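PDB 2ORY: lipase from Photobacterium sp. M37, which probably hydrolyses the ester bonds of triacylglycerols, as a cold-adapted class 3 lipase with an alpha/beta-hydrolase fold. Local coordinates for residues Leu32-Lys35 with Lys36-Ala40; Phe102-Phe105 with Met106-Ala109; Val261-Leu265 with Tyr266-Leu270. All coordinates share one frame; numbering follows the deposited sequence.

Contact 1 (Leu32-Lys35 with Lys36-Ala40); sequences LILK and KMKEA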
ATOM      1  N   LEU A  32      -9.464  10.767 -15.854  1.00 43.18           N
ATOM      2  CA  LEU A  32     -10.701  10.298 -15.245  1.00 41.96           C
ATOM      3  C   LEU A  32     -10.525  10.205 -13.731  1.00 39.65           C
ATOM      4  O   LEU A  32     -11.426  10.552 -12.968  1.00 39.43           O
ATOM      5  CB  LEU A  32     -11.070   8.919 -15.804  1.00 44.40           C
ATOM      6  CG  LEU A  32     -12.298   8.202 -15.221  1.00 48.93           C
ATOM      7  CD1 LEU A  32     -12.852   7.220 -16.252  1.00 47.66           C
ATOM      8  CD2 LEU A  32     -11.934   7.475 -13.925  1.00 46.11           C
ATOM      9  N   ILE A  33      -9.364   9.712 -13.307  1.00 40.89           N
ATOM     10  CA  ILE A  33      -9.062   9.560 -11.881  1.00 39.09           C
ATOM     11  C   ILE A  33      -8.968  10.921 -11.207  1.00 37.99           C
ATOM     12  O   ILE A  33      -9.589  11.152 -10.167  1.00 37.66           O
ATOM     13  CB  ILE A  33      -7.725   8.804 -11.652  1.00 37.92           C
ATOM     14  CG1 ILE A  33      -7.843   7.367 -12.170  1.00 38.49           C
ATOM     15  CG2 ILE A  33      -7.382   8.775 -10.161  1.00 32.27           C
ATOM     16  CD1 ILE A  33      -6.548   6.588 -12.070  1.00 30.51           C
ATOM     17  N   LEU A  34      -8.187  11.817 -11.808  1.00 39.44           N
ATOM     18  CA  LEU A  34      -8.012  13.158 -11.268  1.00 41.49           C
ATOM     19  C   LEU A  34      -9.374  13.798 -11.003  1.00 40.85           C
ATOM     20  O   LEU A  34      -9.614  14.337  -9.926  1.00 40.59           O
ATOM     21  CB  LEU A  34      -7.202  14.032 -12.235  1.00 40.54           C
ATOM     22  CG  LEU A  34      -7.024  15.496 -11.791  1.00 43.21           C
ATOM     23  CD1 LEU A  34      -6.248  15.545 -10.480  1.00 36.19           C
ATOM     24  CD2 LEU A  34      -6.304  16.289 -12.869  1.00 41.01           C
ATOM     25  N   LYS A  35     -10.270  13.727 -11.984  1.00 40.74           N
ATOM     26  CA  LYS A  35     -11.596  14.308 -11.831  1.00 39.45           C
ATOM     27  C   LYS A  35     -12.279  13.722 -10.604  1.00 34.90           C
ATOM     28  O   LYS A  35     -12.917  14.431  -9.835  1.00 37.72           O
ATOM     29  CB  LYS A  35     -12.442  14.025 -13.073  1.00 47.68           C
ATOM     30  CG  LYS A  35     -13.842  14.627 -13.025  1.00 54.01           C
ATOM     31  CD  LYS A  35     -14.763  14.038 -14.106  1.00 62.17           C
ATOM     32  CE  LYS A  35     -15.050  12.548 -13.867  1.00 66.07           C
ATOM     33  NZ  LYS A  35     -15.970  11.934 -14.886  1.00 67.29           N
ATOM     34  N   LYS A  36     -12.142  12.414 -10.432  1.00 33.48           N
ATOM     35  CA  LYS A  36     -12.743  11.727  -9.304  1.00 33.38           C
ATOM     36  C   LYS A  36     -12.153  12.199  -7.982  1.00 34.38           C
ATOM     37  O   LYS A  36     -12.874  12.460  -7.016  1.00 28.45           O
ATOM     38  CB  LYS A  36     -12.556  10.216  -9.455  1.00 37.16           C
ATOM     39  CG  LYS A  36     -13.462   9.578 -10.513  1.00 40.90           C
ATOM     40  CD  LYS A  36     -14.915   9.630 -10.064  1.00 44.73           C
ATOM     41  CE  LYS A  36     -15.875   9.134 -11.141  1.00 55.53           C
ATOM     42  NZ  LYS A  36     -17.314   9.219 -10.716  1.00 54.65           N
ATOM     43  N   MET A  37     -10.834  12.318  -7.936  1.00 33.04           N
ATOM     44  CA  MET A  37     -10.186  12.762  -6.712  1.00 37.02           C
ATOM     45  C   MET A  37     -10.659  14.145  -6.261  1.00 35.50           C
ATOM     46  O   MET A  37     -10.934  14.350  -5.090  1.00 34.64           O
ATOM     47  CB  MET A  37      -8.678  12.770  -6.909  1.00 35.91           C
ATOM     48  CG  MET A  37      -8.163  11.462  -7.422  1.00 36.54           C
ATOM     49  SD  MET A  37      -6.391  11.421  -7.437  1.00 35.68           S
ATOM     50  CE  MET A  37      -6.215   9.827  -6.670  1.00 37.92           C
ATOM     51  N   LYS A  38     -10.769  15.081  -7.199  1.00 40.42           N
ATOM     52  CA  LYS A  38     -11.193  16.439  -6.878  1.00 43.02           C
ATOM     53  C   LYS A  38     -12.600  16.468  -6.307  1.00 43.17           C
ATOM     54  O   LYS A  38     -12.872  17.206  -5.360  1.00 45.36           O
ATOM     55  CB  LYS A  38     -11.105  17.340  -8.113  1.00 41.83           C
ATOM     56  CG  LYS A  38      -9.688  17.539  -8.626  1.00 43.09           C
ATOM     57  CD  LYS A  38      -9.649  18.544  -9.762  1.00 40.45           C
ATOM     58  CE  LYS A  38      -8.248  18.669 -10.319  1.00 40.07           C
ATOM     59  NZ  LYS A  38      -8.168  19.649 -11.436  1.00 39.93           N
ATOM     60  N   GLU A  39     -13.499  15.670  -6.869  1.00 41.99           N
ATOM     61  CA  GLU A  39     -14.858  15.632  -6.351  1.00 43.27           C
ATOM     62  C   GLU A  39     -14.862  15.083  -4.919  1.00 42.49           C
ATOM     63  O   GLU A  39     -15.583  15.584  -4.046  1.00 42.09           O
ATOM     64  CB  GLU A  39     -15.753  14.749  -7.221  1.00 41.26           C
ATOM     65  CG  GLU A  39     -17.181  14.670  -6.686  1.00 47.82           C
ATOM     66  CD  GLU A  39     -18.034  13.622  -7.382  1.00 56.10           C
ATOM     67  OE1 GLU A  39     -19.237  13.527  -7.046  1.00 58.39           O
ATOM     68  OE2 GLU A  39     -17.511  12.893  -8.258  1.00 59.80           O
ATOM     69  N   ALA A  40     -14.069  14.036  -4.697  1.00 39.68           N
ATOM     70  CA  ALA A  40     -13.955  13.407  -3.380  1.00 39.73           C
ATOM     71  C   ALA A  40     -13.383  14.372  -2.334  1.00 36.64           C
ATOM     72  O   ALA A  40     -13.933  14.533  -1.247  1.00 33.68           O
ATOM     73  CB  ALA A  40     -13.064  12.159  -3.473  1.00 37.75           C
TER
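I33 and M37 run alongside each other, one helical turn apart. The I33 methyl CG2 meets the thioether end of M37, 3.8 Å from M37 CE, while SD passes alongside the same methyl. CG2 stands anti to the backbone N and the M37 CG stands anti to its own carbonyl carbon (chi1 -53°), which brings the branch and the flexible chain together on the buried side of the helix. The methylene chain of K38 packs across L34. The lysine runs extended past the leucine, K38 CE lying 3.7 Å from L34 CG, so the long aliphatic part covers a buried leucine while the ammonium is carried on toward the surface.

Four successive i to i+4 backbone bonds form a ladder that holds these side chains in step. M37 N to I33 O is short, at 2.8 Å, and K38 N to L34 O follows it; K36 N to L32 O and E39 N to K35 O are longer. K35 and E39, with charged ends, suit the exposed side.

The helix 30-43 is amphipathic: I33 and L34 rest on P58 of strand 52-63, I33 and M37 share M72 of strand 66-78, and M37 and A40 reach M15 of helix 5-15.

Contact 2 (Phe102-Phe105 with Met106-Ala109); sequences FNDF and MVSA
S108 grips the carbonyl of F105 twice. S108 OG donates to F105 O at 2.8 Å, nearly in line with the carbonyl bond, and S108 N gives a longer bond of 3.3 Å to the same oxygen, tilted 34° from the carbonyl plane. OG sits between its own backbone N and carbonyl carbon (chi1 48°), a rotamer that turns the small hydroxyl back toward the F105 carbonyl; serine suits the place because it supplies a second donor so close to the main chain.

D104 reaches forward with its carboxylate. D104 OD2 accepts a weak, bent bond from M106 N at 3.0 Å, and D104 OD1 lies 3.5 Å from V107 CG1. The other valine methyl, V107 CG2, packs 3.4 Å from D104 O, so the beta-branched residue meets both the carboxylate and the backbone of D104.

What steadies the aspartate lies one shell out: OD1 is hydrogen-bonded to S128 OG, at the start of helix 127-138, and M106 shares a backbone bond with S128. The turn joins helix 97-102 to strand 110-112, with V107 touching T278 of helix 265-278 and W242 of a loop.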
ATOM      1  N   PHE A 102      -0.687 -14.686  -4.431  1.00 18.87           N
ATOM      2  CA  PHE A 102      -0.231 -16.079  -4.465  1.00 27.67           C
ATOM      3  C   PHE A 102       0.589 -16.460  -5.712  1.00 27.23           C
ATOM      4  O   PHE A 102       1.502 -17.267  -5.626  1.00 25.26           O
ATOM      5  CB  PHE A 102      -1.414 -17.049  -4.374  1.00 26.10           C
ATOM      6  CG  PHE A 102      -2.109 -17.062  -3.044  1.00 24.49           C
ATOM      7  CD1 PHE A 102      -1.807 -16.129  -2.063  1.00 31.79           C
ATOM      8  CD2 PHE A 102      -3.078 -18.025  -2.778  1.00 29.90           C
ATOM      9  CE1 PHE A 102      -2.456 -16.150  -0.837  1.00 33.04           C
ATOM     10  CE2 PHE A 102      -3.736 -18.060  -1.557  1.00 32.80           C
ATOM     11  CZ  PHE A 102      -3.422 -17.115  -0.581  1.00 35.10           C
ATOM     12  N   ASN A 103       0.253 -15.906  -6.870  1.00 26.23           N
ATOM     13  CA  ASN A 103       0.987 -16.255  -8.084  1.00 29.97           C
ATOM     14  C   ASN A 103       2.180 -15.347  -8.410  1.00 29.97           C
ATOM     15  O   ASN A 103       2.634 -15.298  -9.552  1.00 30.78           O
ATOM     16  CB  ASN A 103       0.030 -16.294  -9.278  1.00 23.94           C
ATOM     17  CG  ASN A 103      -0.858 -17.505  -9.262  1.00 24.72           C
ATOM     18  OD1 ASN A 103      -0.538 -18.538  -9.855  1.00 16.26           O
ATOM     19  ND2 ASN A 103      -1.980 -17.396  -8.566  1.00 18.28           N
ATOM     20  N   ASP A 104       2.697 -14.644  -7.411  1.00 30.93           N
ATOM     21  CA  ASP A 104       3.844 -13.755  -7.622  1.00 31.34           C
ATOM     22  C   ASP A 104       5.188 -14.508  -7.747  1.00 31.86           C
ATOM     23  O   ASP A 104       5.775 -14.924  -6.751  1.00 32.32           O
ATOM     24  CB  ASP A 104       3.914 -12.761  -6.468  1.00 32.06           C
ATOM     25  CG  ASP A 104       4.907 -11.651  -6.711  1.00 37.39           C
ATOM     26  OD1 ASP A 104       4.944 -10.715  -5.883  1.00 38.86           O
ATOM     27  OD2 ASP A 104       5.645 -11.707  -7.718  1.00 35.49           O
ATOM     28  N   PHE A 105       5.677 -14.668  -8.971  1.00 30.87           N
ATOM     29  CA  PHE A 105       6.937 -15.371  -9.203  1.00 37.15           C
ATOM     30  C   PHE A 105       8.112 -14.595  -8.643  1.00 35.54           C
ATOM     31  O   PHE A 105       9.084 -15.174  -8.175  1.00 39.68           O
ATOM     32  CB  PHE A 105       7.216 -15.521 -10.698  1.00 42.96           C
ATOM     33  CG  PHE A 105       6.635 -16.742 -11.325  1.00 44.78           C
ATOM     34  CD1 PHE A 105       5.274 -16.836 -11.574  1.00 43.41           C
ATOM     35  CD2 PHE A 105       7.468 -17.780 -11.723  1.00 46.01           C
ATOM     36  CE1 PHE A 105       4.752 -17.943 -12.218  1.00 43.20           C
ATOM     37  CE2 PHE A 105       6.957 -18.893 -12.368  1.00 50.10           C
ATOM     38  CZ  PHE A 105       5.595 -18.976 -12.617  1.00 49.46           C
ATOM     39  N   MET A 106       8.004 -13.277  -8.728  1.00 32.25           N
ATOM     40  CA  MET A 106       9.056 -12.349  -8.328  1.00 31.69           C
ATOM     41  C   MET A 106       9.491 -12.242  -6.876  1.00 29.54           C
ATOM     42  O   MET A 106      10.260 -11.344  -6.535  1.00 34.13           O
ATOM     43  CB  MET A 106       8.712 -10.951  -8.842  1.00 25.62           C
ATOM     44  CG  MET A 106       9.687 -10.414  -9.873  1.00 42.84           C
ATOM     45  SD  MET A 106       8.945 -10.076 -11.487  1.00 42.35           S
ATOM     46  CE  MET A 106       7.939  -8.765 -11.121  1.00 34.99           C
ATOM     47  N   VAL A 107       9.015 -13.123  -6.008  1.00 32.27           N
ATOM     48  CA  VAL A 107       9.456 -13.048  -4.627  1.00 29.21           C
ATOM     49  C   VAL A 107      10.498 -14.119  -4.369  1.00 32.62           C
ATOM     50  O   VAL A 107      11.112 -14.141  -3.305  1.00 30.27           O
ATOM     51  CB  VAL A 107       8.289 -13.195  -3.604  1.00 34.50           C
ATOM     52  CG1 VAL A 107       7.401 -11.946  -3.650  1.00 28.72           C
ATOM     53  CG2 VAL A 107       7.471 -14.467  -3.888  1.00 30.35           C
ATOM     54  N   SER A 108      10.715 -15.003  -5.341  1.00 31.86           N
ATOM     55  CA  SER A 108      11.712 -16.057  -5.162  1.00 36.76           C
ATOM     56  C   SER A 108      13.130 -15.541  -5.397  1.00 37.03           C
ATOM     57  O   SER A 108      14.096 -16.152  -4.949  1.00 43.52           O
ATOM     58  CB  SER A 108      11.417 -17.254  -6.074  1.00 41.45           C
ATOM     59  OG  SER A 108      11.148 -16.841  -7.402  1.00 48.37           O
ATOM     60  N   ALA A 109      13.246 -14.412  -6.087  1.00 35.31           N
ATOM     61  CA  ALA A 109      14.542 -13.794  -6.355  1.00 37.19           C
ATOM     62  C   ALA A 109      14.564 -12.476  -5.580  1.00 35.73           C
ATOM     63  O   ALA A 109      13.525 -11.837  -5.424  1.00 36.45           O
ATOM     64  CB  ALA A 109      14.712 -13.532  -7.869  1.00 32.28           C
TER

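Contact 3 (Val261-Leu265 with Tyr266-Leu270); sequences VKPLL and YQRAL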
ATOM      1  N   VAL A 261     -14.446 -21.453   7.212  1.00 41.09           N
ATOM      2  CA  VAL A 261     -14.296 -21.190   5.786  1.00 35.14           C
ATOM      3  C   VAL A 261     -12.923 -21.679   5.353  1.00 35.32           C
ATOM      4  O   VAL A 261     -11.914 -21.082   5.707  1.00 40.41           O
ATOM      5  CB  VAL A 261     -14.415 -19.696   5.511  1.00 33.05           C
ATOM      6  CG1 VAL A 261     -13.967 -19.376   4.096  1.00 34.79           C
ATOM      7  CG2 VAL A 261     -15.843 -19.276   5.709  1.00 30.44           C
ATOM      8  N   LYS A 262     -12.878 -22.761   4.589  1.00 31.49           N
ATOM      9  CA  LYS A 262     -11.594 -23.305   4.161  1.00 31.64           C
ATOM     10  C   LYS A 262     -11.239 -23.074   2.697  1.00 29.94           C
ATOM     11  O   LYS A 262     -12.117 -22.976   1.833  1.00 28.63           O
ATOM     12  CB  LYS A 262     -11.535 -24.808   4.451  1.00 32.83           C
ATOM     13  CG  LYS A 262     -11.985 -25.191   5.848  1.00 40.32           C
ATOM     14  CD  LYS A 262     -12.024 -26.709   6.008  1.00 46.05           C
ATOM     15  CE  LYS A 262     -12.934 -27.104   7.156  1.00 47.56           C
ATOM     16  NZ  LYS A 262     -14.307 -26.550   6.954  1.00 53.38           N
ATOM     17  N   PRO A 263      -9.935 -22.991   2.402  1.00 25.89           N
ATOM     18  CA  PRO A 263      -9.417 -22.777   1.042  1.00 26.89           C
ATOM     19  C   PRO A 263      -9.599 -24.016   0.161  1.00 29.18           C
ATOM     20  O   PRO A 263      -9.435 -25.149   0.635  1.00 27.25           O
ATOM     21  CB  PRO A 263      -7.944 -22.488   1.281  1.00 27.48           C
ATOM     22  CG  PRO A 263      -7.632 -23.381   2.491  1.00 27.85           C
ATOM     23  CD  PRO A 263      -8.841 -23.157   3.375  1.00 20.46           C
ATOM     24  N   LEU A 264      -9.950 -23.802  -1.105  1.00 24.80           N
ATOM     25  CA  LEU A 264     -10.101 -24.902  -2.047  1.00 24.39           C
ATOM     26  C   LEU A 264      -8.711 -25.495  -2.245  1.00 22.26           C
ATOM     27  O   LEU A 264      -7.703 -24.864  -1.921  1.00 24.04           O
ATOM     28  CB  LEU A 264     -10.652 -24.407  -3.399  1.00 20.63           C
ATOM     29  CG  LEU A 264     -12.066 -23.823  -3.328  1.00 24.22           C
ATOM     30  CD1 LEU A 264     -12.446 -23.139  -4.663  1.00 21.71           C
ATOM     31  CD2 LEU A 264     -13.058 -24.940  -2.951  1.00 19.32           C
ATOM     32  N   LEU A 265      -8.659 -26.705  -2.777  1.00 19.87           N
ATOM     33  CA  LEU A 265      -7.388 -27.384  -3.006  1.00 24.72           C
ATOM     34  C   LEU A 265      -6.413 -26.603  -3.895  1.00 23.30           C
ATOM     35  O   LEU A 265      -5.201 -26.654  -3.676  1.00 22.91           O
ATOM     36  CB  LEU A 265      -7.655 -28.765  -3.635  1.00 25.16           C
ATOM     37  CG  LEU A 265      -8.369 -29.768  -2.723  1.00 31.21           C
ATOM     38  CD1 LEU A 265      -8.812 -31.018  -3.502  1.00 26.36           C
ATOM     39  CD2 LEU A 265      -7.416 -30.133  -1.589  1.00 27.12           C
ATOM     40  N   TYR A 266      -6.939 -25.898  -4.902  1.00 23.23           N
ATOM     41  CA  TYR A 266      -6.080 -25.139  -5.813  1.00 21.57           C
ATOM     42  C   TYR A 266      -5.322 -24.115  -4.987  1.00 19.31           C
ATOM     43  O   TYR A 266      -4.131 -23.937  -5.174  1.00 23.17           O
ATOM     44  CB  TYR A 266      -6.894 -24.429  -6.906  1.00 19.64           C
ATOM     45  CG  TYR A 266      -6.042 -23.856  -8.043  1.00 27.93           C
ATOM     46  CD1 TYR A 266      -5.613 -24.671  -9.097  1.00 25.81           C
ATOM     47  CD2 TYR A 266      -5.659 -22.503  -8.065  1.00 25.92           C
ATOM     48  CE1 TYR A 266      -4.831 -24.170 -10.138  1.00 21.94           C
ATOM     49  CE2 TYR A 266      -4.867 -21.980  -9.116  1.00 14.89           C
ATOM     50  CZ  TYR A 266      -4.458 -22.830 -10.146  1.00 24.65           C
ATOM     51  OH  TYR A 266      -3.673 -22.382 -11.190  1.00 21.12           O
ATOM     52  N   GLN A 267      -6.013 -23.452  -4.061  1.00 20.34           N
ATOM     53  CA  GLN A 267      -5.356 -22.471  -3.204  1.00 23.22           C
ATOM     54  C   GLN A 267      -4.386 -23.134  -2.211  1.00 23.12           C
ATOM     55  O   GLN A 267      -3.345 -22.565  -1.872  1.00 21.87           O
ATOM     56  CB  GLN A 267      -6.400 -21.654  -2.454  1.00 23.12           C
ATOM     57  CG  GLN A 267      -6.840 -20.395  -3.183  1.00 20.65           C
ATOM     58  CD  GLN A 267      -7.438 -20.665  -4.558  1.00 17.82           C
ATOM     59  OE1 GLN A 267      -7.015 -20.072  -5.557  1.00 24.16           O
ATOM     60  NE2 GLN A 267      -8.436 -21.533  -4.613  1.00 18.17           N
ATOM     61  N   ARG A 268      -4.725 -24.335  -1.741  1.00 26.74           N
ATOM     62  CA  ARG A 268      -3.841 -25.047  -0.810  1.00 26.50           C
ATOM     63  C   ARG A 268      -2.532 -25.346  -1.522  1.00 24.08           C
ATOM     64  O   ARG A 268      -1.472 -25.248  -0.914  1.00 24.87           O
ATOM     65  CB  ARG A 268      -4.467 -26.357  -0.333  1.00 25.00           C
ATOM     66  CG  ARG A 268      -5.495 -26.202   0.762  1.00 29.08           C
ATOM     67  CD  ARG A 268      -6.143 -27.548   1.060  1.00 35.94           C
ATOM     68  NE  ARG A 268      -7.154 -27.436   2.102  1.00 43.98           N
ATOM     69  CZ  ARG A 268      -6.878 -27.296   3.395  1.00 47.58           C
ATOM     70  NH1 ARG A 268      -5.613 -27.263   3.806  1.00 49.91           N
ATOM     71  NH2 ARG A 268      -7.865 -27.172   4.274  1.00 44.54           N
ATOM     72  N   ALA A 269      -2.614 -25.720  -2.803  1.00 21.99           N
ATOM     73  CA  ALA A 269      -1.415 -25.999  -3.607  1.00 22.10           C
ATOM     74  C   ALA A 269      -0.598 -24.711  -3.792  1.00 23.74           C
ATOM     75  O   ALA A 269       0.635 -24.735  -3.720  1.00 23.52           O
ATOM     76  CB  ALA A 269      -1.811 -26.573  -4.984  1.00 18.67           C
ATOM     77  N   LEU A 270      -1.277 -23.586  -4.035  1.00 23.53           N
ATOM     78  CA  LEU A 270      -0.562 -22.309  -4.204  1.00 22.64           C
ATOM     79  C   LEU A 270       0.139 -21.917  -2.902  1.00 24.17           C
ATOM     80  O   LEU A 270       1.287 -21.487  -2.922  1.00 24.51           O
ATOM     81  CB  LEU A 270      -1.521 -21.192  -4.644  1.00 19.70           C
ATOM     82  CG  LEU A 270      -1.798 -21.100  -6.149  1.00 18.53           C
ATOM     83  CD1 LEU A 270      -2.979 -20.201  -6.446  1.00 18.96           C
ATOM     84  CD2 LEU A 270      -0.563 -20.569  -6.810  1.00 15.44           C
TER
HETATM   85  O   HOH W   1      -9.926 -21.117  -2.135  1.00 31.42           O
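L264 O accepts from R268 N at 3.0 Å, and L265 O takes A269 N at 2.9 Å, so an extended approach turns into regular i to i+4 bonding just past L264.

Among the side chains, R268 makes an extensive contact. It reaches back over the residues before the helix with its methylenes stretched out as far as NE, and its guanidinium lies against P263: the proline ring atom P263 CG stands 4.0 Å above one face of the R268 guanidinium plane, displaced from the middle of the group. The same P263 CG is 3.9 Å from R268 CG, so a rigid, apolar ring supports both the aliphatic and the flat part of the arginine. L265 meets the arginine chain farther along, L265 CD2 lying 3.9 Å from R268 CD. An arginine fits here because its methylenes can lie on hydrocarbon while its charged end can probably reach toward solvent.

Q267 CB packs 4.1 Å from P263 CB. Beyond it the chain bends at chi2 (59°), directing the amide to two partners: OE1 is hydrogen-bonded to S98 OG of the neighbouring helix 97-102, while NE2 makes a weak bond to a water. That water also accepts from L264 N at 2.9 Å, linking the backbone of the residue before the helix to a side chain of its first turn.

P263 and Q267 face Y304 and L305, respectively, of helix 304-319. The arrangement is that of a helix N-terminus: L264 is the N-cap residue of helix 265-278, and as a leucine it offers no side-chain cap. Its own main-chain N is met by the water.

Contact 1 stands apart, about 33 Å from contact 2 and 38 Å from contact 3 between centres, on a helix laid over the antiparallel edge of the main sheet. Contacts 1 and 3 are partly buried, whereas contact 2 lies at the surface. The chemistry of contact 1 is accordingly that of an amphipathic helix, apolar beneath and charged outside. Contact 2 is a turn whose chemistry is mainly polar, while contact 3 combines a helix start with proline-arginine packing. These last two touch: N103 ND2, itself bonded to S98 O, lies 3.7 Å from L270 CD1, and F102 also packs on L270, joining helices 97-102 and 265-278.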